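Side-chain contacts in phosphatidylinositol-specific phospholipase C1 (Streptomyces antibioticus, PDB 3H4X), which belongs to the calcium-dependent phosphoinositide phospholipase C family and folds as a single chain built round a closed beta/alpha barrel of the TIM type: residues A[46-51]-A[59-64]; A[125-130]-A[284-289]; A[162-167]-A[253-258]; A[215-220]-A[227-232]. One frame throughout, in Å; residues are numbered along the deposited sequence.

Interaction 1: residues A[46-51]-A[59-64]. With EOH (ethanol), chain T.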
loop_
_atom_site.group_PDB
_atom_site.type_symbol
_atom_site.label_atom_id
_atom_site.label_comp_id
_atom_site.label_asym_id
_atom_site.label_seq_id
_atom_site.Cartn_x
_atom_site.Cartn_y
_atom_site.Cartn_z
ATOM N N ARG A 46 8.585 -9.055 15.499
ATOM C CA ARG A 46 9.947 -9.559 15.570
ATOM C C ARG A 46 10.477 -9.932 14.188
ATOM O O ARG A 46 11.608 -9.603 13.834
ATOM C CB ARG A 46 10.028 -10.755 16.518
ATOM C CG ARG A 46 11.439 -11.272 16.713
ATOM C CD ARG A 46 11.504 -12.333 17.792
ATOM N NE ARG A 46 12.818 -12.967 17.845
ATOM C CZ ARG A 46 13.911 -12.385 18.329
ATOM N NH1 ARG A 46 13.854 -11.146 18.800
ATOM N NH2 ARG A 46 15.065 -13.040 18.336
ATOM N N TYR A 47 9.649 -10.636 13.422
ATOM C CA TYR A 47 9.964 -10.977 12.039
ATOM C C TYR A 47 8.853 -10.477 11.138
ATOM O O TYR A 47 7.701 -10.375 11.563
ATOM C CB TYR A 47 10.090 -12.491 11.865
ATOM C CG TYR A 47 11.265 -13.095 12.594
ATOM C CD1 TYR A 47 12.529 -13.125 12.020
ATOM C CD2 TYR A 47 11.107 -13.645 13.858
ATOM C CE1 TYR A 47 13.604 -13.688 12.697
ATOM C CE2 TYR A 47 12.170 -14.201 14.537
ATOM C CZ TYR A 47 13.410 -14.221 13.954
ATOM O OH TYR A 47 14.464 -14.779 14.639
ATOM N N PHE A 48 9.187 -10.183 9.887
ATOM C CA PHE A 48 8.156 -9.776 8.947
ATOM C C PHE A 48 7.075 -10.851 8.821
ATOM O O PHE A 48 5.912 -10.538 8.580
ATOM C CB PHE A 48 8.734 -9.401 7.580
ATOM C CG PHE A 48 7.776 -8.611 6.742
ATOM C CD1 PHE A 48 7.413 -7.331 7.121
ATOM C CD2 PHE A 48 7.201 -9.156 5.606
ATOM C CE1 PHE A 48 6.512 -6.595 6.372
ATOM C CE2 PHE A 48 6.302 -8.421 4.850
ATOM C CZ PHE A 48 5.960 -7.141 5.235
ATOM N N ALA A 49 7.450 -12.116 9.005
ATOM C CA ALA A 49 6.469 -13.198 8.996
ATOM C C ALA A 49 5.377 -12.943 10.028
ATOM O O ALA A 49 4.221 -13.297 9.815
ATOM C CB ALA A 49 7.143 -14.538 9.261
ATOM N N ASP A 50 5.749 -12.350 11.159
ATOM C CA ASP A 50 4.766 -12.023 12.184
ATOM C C ASP A 50 3.803 -10.931 11.717
ATOM O O ASP A 50 2.621 -10.958 12.054
ATOM C CB ASP A 50 5.448 -11.617 13.489
ATOM C CG ASP A 50 6.269 -12.740 14.080
ATOM O OD1 ASP A 50 5.748 -13.874 14.166
ATOM O OD2 ASP A 50 7.436 -12.489 14.437
ATOM N N ALA A 51 4.301 -9.971 10.940
ATOM C CA ALA A 51 3.423 -8.959 10.355
ATOM C C ALA A 51 2.444 -9.634 9.395
ATOM O O ALA A 51 1.248 -9.334 9.392
ATOM C CB ALA A 51 4.235 -7.890 9.636
ATOM N N LEU A 59 -0.018 -3.646 5.110
ATOM C CA LEU A 59 1.245 -3.563 5.827
ATOM C C LEU A 59 2.082 -2.515 5.134
ATOM O O LEU A 59 2.259 -2.563 3.916
ATOM C CB LEU A 59 1.976 -4.905 5.795
ATOM C CG LEU A 59 1.235 -6.082 6.428
ATOM C CD1 LEU A 59 1.995 -7.369 6.171
ATOM C CD2 LEU A 59 1.013 -5.869 7.918
ATOM N N GLU A 60 2.606 -1.566 5.899
ATOM C CA GLU A 60 3.334 -0.459 5.302
ATOM C C GLU A 60 4.843 -0.618 5.442
ATOM O O GLU A 60 5.346 -1.028 6.494
ATOM C CB GLU A 60 2.854 0.848 5.912
ATOM C CG GLU A 60 3.390 2.087 5.240
ATOM C CD GLU A 60 2.844 3.340 5.879
ATOM O OE1 GLU A 60 2.034 3.218 6.825
ATOM O OE2 GLU A 60 3.222 4.443 5.441
ATOM N N LEU A 61 5.543 -0.290 4.357
ATOM C CA LEU A 61 6.997 -0.397 4.249
ATOM C C LEU A 61 7.584 0.925 3.787
ATOM O O LEU A 61 7.032 1.569 2.891
ATOM C CB LEU A 61 7.371 -1.442 3.198
ATOM C CG LEU A 61 6.897 -2.876 3.386
ATOM C CD1 LEU A 61 7.350 -3.742 2.226
ATOM C CD2 LEU A 61 7.415 -3.426 4.699
ATOM N N ASP A 62 8.716 1.308 4.376
ATOM C CA ASP A 62 9.464 2.498 3.963
ATOM C C ASP A 62 10.707 2.071 3.187
ATOM O O ASP A 62 11.550 1.346 3.723
ATOM C CB ASP A 62 9.888 3.317 5.185
ATOM C CG ASP A 62 8.715 3.957 5.904
ATOM O OD1 ASP A 62 7.714 4.306 5.245
ATOM O OD2 ASP A 62 8.798 4.127 7.136
ATOM N N LEU A 63 10.810 2.511 1.934
ATOM C CA LEU A 63 11.931 2.157 1.064
ATOM C C LEU A 63 12.745 3.376 0.683
ATOM O O LEU A 63 12.216 4.479 0.538
ATOM C CB LEU A 63 11.447 1.503 -0.228
ATOM C CG LEU A 63 10.734 0.163 -0.124
ATOM C CD1 LEU A 63 10.507 -0.400 -1.520
ATOM C CD2 LEU A 63 11.509 -0.820 0.745
ATOM N N TRP A 64 14.036 3.153 0.479
ATOM C CA TRP A 64 14.953 4.201 0.049
ATOM C C TRP A 64 15.652 3.774 -1.235
ATOM O O TRP A 64 16.248 2.695 -1.289
ATOM C CB TRP A 64 15.995 4.478 1.131
ATOM C CG TRP A 64 15.410 4.877 2.444
ATOM C CD1 TRP A 64 14.775 4.067 3.344
ATOM C CD2 TRP A 64 15.421 6.186 3.020
ATOM N NE1 TRP A 64 14.380 4.798 4.440
ATOM C CE2 TRP A 64 14.768 6.100 4.267
ATOM C CE3 TRP A 64 15.919 7.424 2.602
ATOM C CZ2 TRP A 64 14.603 7.205 5.098
ATOM C CZ3 TRP A 64 15.754 8.516 3.432
ATOM C CH2 TRP A 64 15.101 8.401 4.663
HETATM C C1 EOH T . 1.021 8.150 4.734
HETATM C C2 EOH T . 1.645 9.455 5.224
HETATM O O EOH T . 1.321 7.048 5.566
#

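Interaction 2: residues A[125-130]-A[284-289]. With EOH (ethanol), chain T.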
loop_
_atom_site.group_PDB
_atom_site.type_symbol
_atom_site.label_atom_id
_atom_site.label_comp_id
_atom_site.label_asym_id
_atom_site.label_seq_id
_atom_site.Cartn_x
_atom_site.Cartn_y
_atom_site.Cartn_z
ATOM N N LEU A 125 -2.380 -5.851 1.036
ATOM C CA LEU A 125 -1.857 -4.670 0.372
ATOM C C LEU A 125 -0.569 -4.249 1.056
ATOM O O LEU A 125 -0.553 -3.994 2.266
ATOM C CB LEU A 125 -2.878 -3.532 0.432
ATOM C CG LEU A 125 -2.444 -2.191 -0.170
ATOM C CD1 LEU A 125 -2.073 -2.332 -1.643
ATOM C CD2 LEU A 125 -3.525 -1.129 0.011
ATOM N N LEU A 126 0.511 -4.208 0.284
ATOM C CA LEU A 126 1.771 -3.652 0.756
ATOM C C LEU A 126 1.813 -2.197 0.348
ATOM O O LEU A 126 1.902 -1.875 -0.845
ATOM C CB LEU A 126 2.963 -4.366 0.129
ATOM C CG LEU A 126 3.203 -5.804 0.565
ATOM C CD1 LEU A 126 3.047 -5.942 2.067
ATOM C CD2 LEU A 126 2.235 -6.713 -0.164
ATOM N N LYS A 127 1.725 -1.318 1.333
ATOM C CA LYS A 127 1.818 0.097 1.075
ATOM C C LYS A 127 3.272 0.492 1.176
ATOM O O LYS A 127 3.907 0.303 2.213
ATOM C CB LYS A 127 0.990 0.878 2.083
ATOM C CG LYS A 127 1.201 2.373 2.009
ATOM C CD LYS A 127 0.313 3.096 2.990
ATOM C CE LYS A 127 0.753 4.533 3.159
ATOM N NZ LYS A 127 -0.193 5.295 4.019
ATOM N N ILE A 128 3.796 1.036 0.088
ATOM C CA ILE A 128 5.192 1.400 0.022
ATOM C C ILE A 128 5.314 2.911 -0.014
ATOM O O ILE A 128 4.828 3.559 -0.950
ATOM C CB ILE A 128 5.831 0.846 -1.256
ATOM C CG1 ILE A 128 5.538 -0.652 -1.407
ATOM C CG2 ILE A 128 7.313 1.204 -1.311
ATOM C CD1 ILE A 128 6.089 -1.505 -0.314
ATOM N N GLU A 129 5.952 3.478 1.003
ATOM C CA GLU A 129 6.351 4.872 0.931
ATOM C C GLU A 129 7.772 4.922 0.400
ATOM O O GLU A 129 8.699 4.388 1.020
ATOM C CB GLU A 129 6.270 5.562 2.295
ATOM C CG GLU A 129 6.745 7.015 2.231
ATOM C CD GLU A 129 6.654 7.761 3.552
ATOM O OE1 GLU A 129 5.737 7.480 4.351
ATOM O OE2 GLU A 129 7.495 8.658 3.783
ATOM N N MET A 130 7.941 5.551 -0.758
ATOM C CA MET A 130 9.261 5.738 -1.335
ATOM C C MET A 130 9.854 6.976 -0.677
ATOM O O MET A 130 9.661 8.101 -1.151
ATOM C CB MET A 130 9.159 5.919 -2.849
ATOM C CG MET A 130 8.533 4.744 -3.582
ATOM S SD MET A 130 9.433 3.199 -3.362
ATOM C CE MET A 130 11.110 3.817 -3.440
ATOM N N ILE A 284 -7.396 4.970 1.510
ATOM C CA ILE A 284 -6.628 4.630 2.705
ATOM C C ILE A 284 -6.649 5.818 3.656
ATOM O O ILE A 284 -6.228 6.919 3.285
ATOM C CB ILE A 284 -5.150 4.283 2.376
ATOM C CG1 ILE A 284 -5.027 2.973 1.593
ATOM C CG2 ILE A 284 -4.336 4.159 3.656
ATOM C CD1 ILE A 284 -5.579 3.011 0.197
ATOM N N MET A 285 -7.136 5.592 4.875
ATOM C CA MET A 285 -7.186 6.632 5.895
ATOM C C MET A 285 -6.157 6.345 6.979
ATOM O O MET A 285 -6.250 5.347 7.699
ATOM C CB MET A 285 -8.580 6.739 6.504
ATOM C CG MET A 285 -9.664 7.107 5.513
ATOM S SD MET A 285 -11.098 7.753 6.380
ATOM C CE MET A 285 -12.213 8.088 5.016
ATOM N N THR A 286 -5.173 7.230 7.081
ATOM C CA THR A 286 -4.040 7.032 7.973
ATOM C C THR A 286 -4.251 7.696 9.335
ATOM O O THR A 286 -5.097 8.578 9.495
ATOM C CB THR A 286 -2.732 7.543 7.329
ATOM O OG1 THR A 286 -2.883 8.917 6.961
ATOM C CG2 THR A 286 -2.391 6.734 6.078
ATOM N N ASP A 287 -3.465 7.266 10.313
ATOM C CA ASP A 287 -3.584 7.774 11.677
ATOM C C ASP A 287 -5.034 7.756 12.145
ATOM O O ASP A 287 -5.561 8.756 12.634
ATOM C CB ASP A 287 -2.977 9.172 11.784
ATOM C CG ASP A 287 -1.468 9.154 11.651
ATOM O OD1 ASP A 287 -0.829 8.306 12.305
ATOM O OD2 ASP A 287 -0.919 9.970 10.887
ATOM N N ALA A 288 -5.666 6.598 11.994
ATOM C CA ALA A 288 -7.068 6.422 12.358
ATOM C C ALA A 288 -7.351 6.803 13.809
ATOM O O ALA A 288 -8.460 7.215 14.147
ATOM C CB ALA A 288 -7.501 4.988 12.098
ATOM N N HIS A 289 -6.346 6.668 14.664
ATOM C CA HIS A 289 -6.508 6.965 16.083
ATOM C C HIS A 289 -6.679 8.458 16.372
ATOM O O HIS A 289 -7.194 8.835 17.431
ATOM C CB HIS A 289 -5.308 6.426 16.857
ATOM C CG HIS A 289 -4.006 7.032 16.441
ATOM N ND1 HIS A 289 -3.455 6.833 15.192
ATOM C CD2 HIS A 289 -3.146 7.837 17.108
ATOM C CE1 HIS A 289 -2.311 7.488 15.110
ATOM N NE2 HIS A 289 -2.100 8.105 16.258
HETATM C C1 EOH T . 1.021 8.150 4.734
HETATM C C2 EOH T . 1.645 9.455 5.224
HETATM O O EOH T . 1.321 7.048 5.566
#

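Interaction 3: residues A[162-167]-A[253-258]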
loop_
_atom_site.group_PDB
_atom_site.type_symbol
_atom_site.label_atom_id
_atom_site.label_comp_id
_atom_site.label_asym_id
_atom_site.label_seq_id
_atom_site.Cartn_x
_atom_site.Cartn_y
_atom_site.Cartn_z
ATOM N N ASP A 162 -3.881 -6.228 -14.418
ATOM C CA ASP A 162 -4.959 -7.143 -14.076
ATOM C C ASP A 162 -6.283 -6.402 -13.918
ATOM O O ASP A 162 -7.305 -6.825 -14.456
ATOM C CB ASP A 162 -4.611 -7.912 -12.803
ATOM C CG ASP A 162 -3.348 -8.730 -12.955
ATOM O OD1 ASP A 162 -3.302 -9.578 -13.869
ATOM O OD2 ASP A 162 -2.398 -8.522 -12.178
ATOM N N LEU A 163 -6.267 -5.293 -13.187
ATOM C CA LEU A 163 -7.481 -4.512 -12.985
ATOM C C LEU A 163 -7.980 -3.919 -14.294
ATOM O O LEU A 163 -9.176 -3.909 -14.566
ATOM C CB LEU A 163 -7.241 -3.385 -11.980
ATOM C CG LEU A 163 -8.446 -2.484 -11.699
ATOM C CD1 LEU A 163 -9.531 -3.244 -10.947
ATOM C CD2 LEU A 163 -8.010 -1.258 -10.916
ATOM N N THR A 164 -7.061 -3.419 -15.107
ATOM C CA THR A 164 -7.439 -2.664 -16.292
ATOM C C THR A 164 -8.008 -3.546 -17.400
ATOM O O THR A 164 -8.908 -3.134 -18.130
ATOM C CB THR A 164 -6.254 -1.837 -16.813
ATOM O OG1 THR A 164 -5.844 -0.919 -15.793
ATOM C CG2 THR A 164 -6.642 -1.060 -18.056
ATOM N N GLY A 165 -7.494 -4.764 -17.529
ATOM C CA GLY A 165 -7.941 -5.652 -18.599
ATOM C C GLY A 165 -7.809 -4.985 -19.955
ATOM O O GLY A 165 -6.751 -4.458 -20.292
ATOM N N GLY A 166 -8.892 -4.997 -20.731
ATOM C CA GLY A 166 -8.882 -4.411 -22.070
ATOM C C GLY A 166 -9.283 -2.948 -22.107
ATOM O O GLY A 166 -9.358 -2.344 -23.177
ATOM N N HIS A 167 -9.544 -2.370 -20.938
ATOM C CA HIS A 167 -9.936 -0.964 -20.852
ATOM C C HIS A 167 -8.768 -0.043 -21.190
ATOM O O HIS A 167 -7.606 -0.452 -21.154
ATOM C CB HIS A 167 -10.475 -0.636 -19.456
ATOM C CG HIS A 167 -11.801 -1.262 -19.159
ATOM N ND1 HIS A 167 -12.995 -0.698 -19.555
ATOM C CD2 HIS A 167 -12.124 -2.400 -18.499
ATOM C CE1 HIS A 167 -13.995 -1.464 -19.157
ATOM N NE2 HIS A 167 -13.495 -2.503 -18.515
ATOM N N ARG A 253 -3.870 11.440 -14.876
ATOM C CA ARG A 253 -4.919 11.300 -13.875
ATOM C C ARG A 253 -5.609 9.935 -13.825
ATOM O O ARG A 253 -5.834 9.415 -12.740
ATOM C CB ARG A 253 -5.943 12.429 -14.015
ATOM C CG ARG A 253 -5.342 13.808 -13.803
ATOM C CD ARG A 253 -6.386 14.895 -13.934
ATOM N NE ARG A 253 -5.764 16.215 -13.978
ATOM C CZ ARG A 253 -6.269 17.260 -14.622
ATOM N NH1 ARG A 253 -7.409 17.138 -15.285
ATOM N NH2 ARG A 253 -5.624 18.419 -14.614
ATOM N N PRO A 254 -5.938 9.344 -14.987
ATOM C CA PRO A 254 -6.700 8.090 -14.927
ATOM C C PRO A 254 -5.878 6.866 -14.523
ATOM O O PRO A 254 -6.398 5.749 -14.532
ATOM C CB PRO A 254 -7.244 7.933 -16.350
ATOM C CG PRO A 254 -6.303 8.697 -17.195
ATOM C CD PRO A 254 -5.813 9.853 -16.365
ATOM N N TRP A 255 -4.618 7.074 -14.153
ATOM C CA TRP A 255 -3.784 5.988 -13.651
ATOM C C TRP A 255 -3.751 5.951 -12.128
ATOM O O TRP A 255 -3.124 5.071 -11.544
ATOM C CB TRP A 255 -2.389 6.037 -14.296
ATOM C CG TRP A 255 -2.527 5.741 -15.747
ATOM C CD1 TRP A 255 -2.434 6.620 -16.782
ATOM C CD2 TRP A 255 -2.893 4.483 -16.318
ATOM N NE1 TRP A 255 -2.689 5.978 -17.971
ATOM C CE2 TRP A 255 -2.974 4.662 -17.711
ATOM C CE3 TRP A 255 -3.141 3.216 -15.783
ATOM C CZ2 TRP A 255 -3.294 3.619 -18.581
ATOM C CZ3 TRP A 255 -3.465 2.182 -16.646
ATOM C CH2 TRP A 255 -3.537 2.392 -18.031
ATOM N N PHE A 256 -4.471 6.886 -11.505
ATOM C CA PHE A 256 -4.636 6.935 -10.053
ATOM C C PHE A 256 -6.036 6.466 -9.661
ATOM O O PHE A 256 -7.028 7.143 -9.949
ATOM C CB PHE A 256 -4.453 8.363 -9.547
ATOM C CG PHE A 256 -3.053 8.892 -9.668
ATOM C CD1 PHE A 256 -2.090 8.567 -8.725
ATOM C CD2 PHE A 256 -2.708 9.742 -10.705
ATOM C CE1 PHE A 256 -0.806 9.072 -8.822
ATOM C CE2 PHE A 256 -1.425 10.248 -10.805
ATOM C CZ PHE A 256 -0.472 9.911 -9.861
ATOM N N VAL A 257 -6.115 5.320 -8.993
ATOM C CA VAL A 257 -7.396 4.822 -8.497
ATOM C C VAL A 257 -7.322 4.512 -7.003
ATOM O O VAL A 257 -8.211 3.865 -6.439
ATOM C CB VAL A 257 -7.888 3.593 -9.287
ATOM C CG1 VAL A 257 -8.129 3.968 -10.745
ATOM C CG2 VAL A 257 -6.891 2.440 -9.189
ATOM N N VAL A 258 -6.245 4.986 -6.377
ATOM C CA VAL A 258 -5.992 4.814 -4.954
ATOM C C VAL A 258 -5.650 6.180 -4.371
ATOM O O VAL A 258 -4.938 6.969 -4.996
ATOM C CB VAL A 258 -4.835 3.818 -4.706
ATOM C CG1 VAL A 258 -4.619 3.593 -3.208
ATOM C CG2 VAL A 258 -5.111 2.505 -5.426
#

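Interaction 4: residues A[215-220]-A[227-232]. With EOH (ethanol), chain L.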
loop_
_atom_site.group_PDB
_atom_site.type_symbol
_atom_site.label_atom_id
_atom_site.label_comp_id
_atom_site.label_asym_id
_atom_site.label_seq_id
_atom_site.Cartn_x
_atom_site.Cartn_y
_atom_site.Cartn_z
ATOM N N GLY A 215 3.214 8.070 -14.682
ATOM C CA GLY A 215 3.724 8.277 -16.036
ATOM C C GLY A 215 4.239 6.985 -16.646
ATOM O O GLY A 215 4.066 6.723 -17.837
ATOM N N HIS A 216 4.868 6.171 -15.809
ATOM C CA HIS A 216 5.333 4.847 -16.190
ATOM C C HIS A 216 4.169 3.955 -16.638
ATOM O O HIS A 216 4.258 3.289 -17.670
ATOM C CB HIS A 216 6.107 4.269 -15.003
ATOM C CG HIS A 216 6.400 2.807 -15.092
ATOM N ND1 HIS A 216 7.279 2.267 -16.004
ATOM C CD2 HIS A 216 5.978 1.777 -14.319
ATOM C CE1 HIS A 216 7.362 0.962 -15.812
ATOM N NE2 HIS A 216 6.583 0.641 -14.794
ATOM N N LEU A 217 3.069 3.954 -15.888
ATOM C CA LEU A 217 1.898 3.177 -16.294
ATOM C C LEU A 217 1.337 3.678 -17.621
ATOM O O LEU A 217 0.987 2.892 -18.500
ATOM C CB LEU A 217 0.816 3.208 -15.217
ATOM C CG LEU A 217 1.166 2.552 -13.880
ATOM C CD1 LEU A 217 -0.056 2.541 -12.986
ATOM C CD2 LEU A 217 1.708 1.138 -14.069
ATOM N N LYS A 218 1.237 4.993 -17.757
ATOM C CA LYS A 218 0.757 5.593 -18.994
ATOM C C LYS A 218 1.609 5.135 -20.176
ATOM O O LYS A 218 1.089 4.759 -21.231
ATOM C CB LYS A 218 0.775 7.118 -18.874
ATOM C CG LYS A 218 0.358 7.852 -20.139
ATOM C CD LYS A 218 0.317 9.360 -19.920
ATOM C CE LYS A 218 1.693 9.933 -19.616
ATOM N NZ LYS A 218 2.566 9.989 -20.824
ATOM N N ASP A 219 2.924 5.158 -19.992
ATOM C CA ASP A 219 3.842 4.770 -21.054
ATOM C C ASP A 219 3.751 3.277 -21.370
ATOM O O ASP A 219 3.745 2.887 -22.536
ATOM C CB ASP A 219 5.272 5.181 -20.701
ATOM C CG ASP A 219 5.450 6.694 -20.664
ATOM O OD1 ASP A 219 4.611 7.411 -21.246
ATOM O OD2 ASP A 219 6.426 7.164 -20.046
ATOM N N LEU A 220 3.664 2.441 -20.337
ATOM C CA LEU A 220 3.472 1.011 -20.554
ATOM C C LEU A 220 2.198 0.746 -21.345
ATOM O O LEU A 220 2.197 -0.041 -22.297
ATOM C CB LEU A 220 3.407 0.257 -19.226
ATOM C CG LEU A 220 4.707 0.087 -18.440
ATOM C CD1 LEU A 220 4.420 -0.663 -17.153
ATOM C CD2 LEU A 220 5.756 -0.643 -19.269
ATOM N N ALA A 227 0.764 -5.135 -18.648
ATOM C CA ALA A 227 0.775 -6.394 -17.905
ATOM C C ALA A 227 1.987 -6.551 -16.994
ATOM O O ALA A 227 1.934 -7.285 -16.010
ATOM C CB ALA A 227 0.682 -7.577 -18.857
ATOM N N GLN A 228 3.081 -5.873 -17.317
ATOM C CA GLN A 228 4.300 -6.042 -16.534
ATOM C C GLN A 228 4.379 -5.110 -15.316
ATOM O O GLN A 228 5.327 -5.195 -14.535
ATOM C CB GLN A 228 5.531 -5.891 -17.425
ATOM C CG GLN A 228 5.785 -4.476 -17.890
ATOM C CD GLN A 228 6.820 -4.420 -18.997
ATOM O OE1 GLN A 228 6.692 -5.097 -20.021
ATOM N NE2 GLN A 228 7.850 -3.606 -18.801
ATOM N N SER A 229 3.393 -4.225 -15.157
ATOM C CA SER A 229 3.336 -3.333 -13.990
ATOM C C SER A 229 2.946 -4.104 -12.732
ATOM O O SER A 229 2.308 -5.154 -12.813
ATOM C CB SER A 229 2.353 -2.181 -14.226
ATOM O OG SER A 229 1.020 -2.648 -14.328
ATOM N N THR A 230 3.310 -3.573 -11.568
ATOM C CA THR A 230 3.096 -4.309 -10.324
ATOM C C THR A 230 2.415 -3.531 -9.206
ATOM O O THR A 230 2.039 -4.131 -8.202
ATOM C CB THR A 230 4.421 -4.871 -9.750
ATOM O OG1 THR A 230 5.269 -3.786 -9.346
ATOM C CG2 THR A 230 5.136 -5.754 -10.768
ATOM N N ALA A 231 2.265 -2.217 -9.357
ATOM C CA ALA A 231 1.811 -1.383 -8.247
ATOM C C ALA A 231 0.835 -0.299 -8.676
ATOM O O ALA A 231 0.845 0.147 -9.826
ATOM C CB ALA A 231 3.006 -0.755 -7.544
ATOM N N PHE A 232 0.008 0.128 -7.729
ATOM C CA PHE A 232 -0.926 1.222 -7.934
ATOM C C PHE A 232 -0.400 2.485 -7.263
ATOM O O PHE A 232 -0.241 2.522 -6.045
ATOM C CB PHE A 232 -2.273 0.857 -7.321
ATOM C CG PHE A 232 -2.964 -0.273 -8.017
ATOM C CD1 PHE A 232 -3.851 -0.020 -9.049
ATOM C CD2 PHE A 232 -2.731 -1.590 -7.649
ATOM C CE1 PHE A 232 -4.494 -1.050 -9.701
ATOM C CE2 PHE A 232 -3.370 -2.629 -8.301
ATOM C CZ PHE A 232 -4.255 -2.357 -9.326
HETATM C C1 EOH L . 9.305 -2.532 -21.380
HETATM C C2 EOH L . 10.169 -2.533 -22.636
HETATM O O EOH L . 10.078 -2.589 -20.201
#

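Interaction 1: residues A[46-51]-A[59-64]
Phe48 and Leu61 make the shortest contact between the short helix 48-52 and strand 58-64. Ring carbon CE1 of Phe48 sits 3.7 Å from methyl CD2 of Leu61, the two side chains meeting at about a right angle. The next ring carbon, CZ of Phe48, comes within 4.1 Å of Leu59 CD1. The far rim of the ring therefore touches two leucines spaced two residues apart on the strand, and neither methyl sits squarely over its face or at its edge. The first bond of the Phe48 side chain does not aim at the strand. A chi1 of -163° sets CG anti to the backbone N, and this carries the ring over to the leucines. By contrast, the first bond of the Leu59 side chain heads toward the helix, and its forked end presses against Ala51. Leu59 CD2 lies 3.8 Å from Ala51 O, and Leu59 CD1 4.2 Å from Ala51 CB; that same carbonyl oxygen is hydrogen-bonded by Ser54 OG. At the start of the helix Tyr47 holds the N-cap position, and its N-H bonds to Asp50 OD2 (3.1 Å) on the anti side of the carboxylate. OD1 of Asp50 is engaged in a salt bridge with Arg96, so each carboxylate oxygen has a partner. Glu60 faces the other way, into the barrel. Helix 104-117 also meets Phe48 and Leu61, through Cys107. The contact lies within the beta-alpha-beta unit of strand 31-36, helix 48-52 and strand 58-64, and the alternation of outward leucines with inward polar residues along strand 58-64 is that of a beta/alpha-barrel strand.

Interaction 2: residues A[125-130]-A[284-289]
Across the polar interior of the barrel, Lys127 from strand 124-130 reaches Thr286 and Ile284 on strand 282-286. These strands are not neighbours in the sheet, and their closest CA atoms, those of Lys127 and Ile284, are 9.7 Å apart. The lysine bridges this gap by stretching out fully: chi1 of 171° places CG anti to the backbone N, and the remaining bonds stay extended. Lys127 NZ ends 3.3 Å from the methyl CG2 of Thr286. Ile284 CG2 lies farther off, 4.3 Å from Lys127 NZ. Contact with these methyls gives the ammonium group no acceptor; its bonds go to other partners. NZ of Lys127 donates to the oxygen of an ethanol at 2.8 Å and forms a salt bridge with Asp260 OD2; an ion pair with Glu60 is long, weak and doubtful. Thr286 turns its hydroxyl between its own backbone N and carbonyl carbon (chi1 56°), where OG1 makes a weak hydrogen bond to Gly261 O, and the methyl is the branch that meets the lysine. An acetate ion lies about 5 Å from the Thr286 side chain. A buried lysine paired with an acid from another strand, beside small molecules probably from the crystallisation liquor, is consistent with a charged central pocket in this beta/alpha barrel.

Interaction 3: residues A[162-167]-A[253-258]
Leu163 and Val257 touch through single methyl groups, CD2 of the leucine standing 4.2 Å from CG2 of the valine. One residue along, Thr164 meets Trp255 at about a right angle, its OG1 lying 4.0 Å from CZ3 at the far end of the indole. The hydroxyl's hydrogen bond goes back to Pro160 O within its own helix, an orientation set by chi1 of -60°, which leaves OG1 beside the backbone N; its approach to the ring is packing. The indole, whose first bond does not aim at the helix, gets there with its six-membered ring leading. In the next shell, Leu226 touches both Thr164 and Trp255, and Trp255 also packs on Lys218 and Ala221 of helix 209-222. Leu163 rests on Phe232 and Trp179, and Val257 on Val174. Local turns shape both backbones. After helix 160-164 a type II' turn runs from Thr164 to His167, closed by His167 N bonding to Thr164 O at 3.0 Å, with Gly165 at positive phi (54°). On the other side Phe256 N bonds to Arg253 O at 3.1 Å, closing the 3-10 turn that carries Trp255, and the Phe256 ring stacks with Tyr247. Such mainly apolar closure joins a helix of the segment between strands 124-130 and 189-195 to the loop entering strand 258-262, at the N-terminal end of the barrel strands.

Interaction 4: residues A[215-220]-A[227-232]
The amide end of Gln228 crosses Leu220 at a slant, with NE2 of the glutamine 3.7 Å from methyl CD2 of the leucine, while the same NE2 donates a weak hydrogen bond to an ethanol oxygen at 2.8 Å. The other flat group is the His216 ring, one face of which carries CG of Leu220, 3.8 Å above the plane and offset toward the rim. Tyr213 meets this imidazole with the ring planes at about 60°. Beyond the flat groups, two leucines one helical turn apart close on Ser229. CD2 of Leu217 presses on Ser229 CB at 3.4 Å, tighter than usual van der Waals contact, and CD1 of Leu220 reaches the same carbon at 3.9 Å. The serine therefore serves this contact with its carbon: chi1 of 66° tucks OG between the backbone N and carbonyl carbon, where it bonds to Leu226 O. CD1 of Leu217 lies 4.1 Å from the carbonyl oxygen of Ala231, a loose packing contact. Asp146 links the two segments, OD2 bonded to NE2 of His216 and OD1 to OG1 of Thr230. With Pro142 and Glu212, His216 lines a pocket holding an acetyl group, so one flank of helix 209-222 faces this group while its leucines seat the returning chain. This is the alpha-to-beta return of a beta/alpha barrel, helix 209-222 leading through a packed loop into strand 232-236.

All four contacts are largely buried, yet they occupy different layers of one barrel. Interaction 2, nearest the chain's centre, brings a lysine against methyls, with the acids coming from other strands. Interaction 1 shares its sheet: strands 58-64 and 124-130 pair directly, Leu61 N lying 2.8 Å from Lys127 O, so the strand that shows leucines to a helix outside turns Glu60 toward the interior, near the same ethanol. Interactions 3 and 4 lie farther out, their centres 9 Å apart, mostly apolar, with partly exposed Gln228 at the border of interaction 4. They touch through Phe232 against Leu163 and Val257, and through Trp255 against Lys218. Interaction 3 meets interaction 2 where Val258 packs on Ile284.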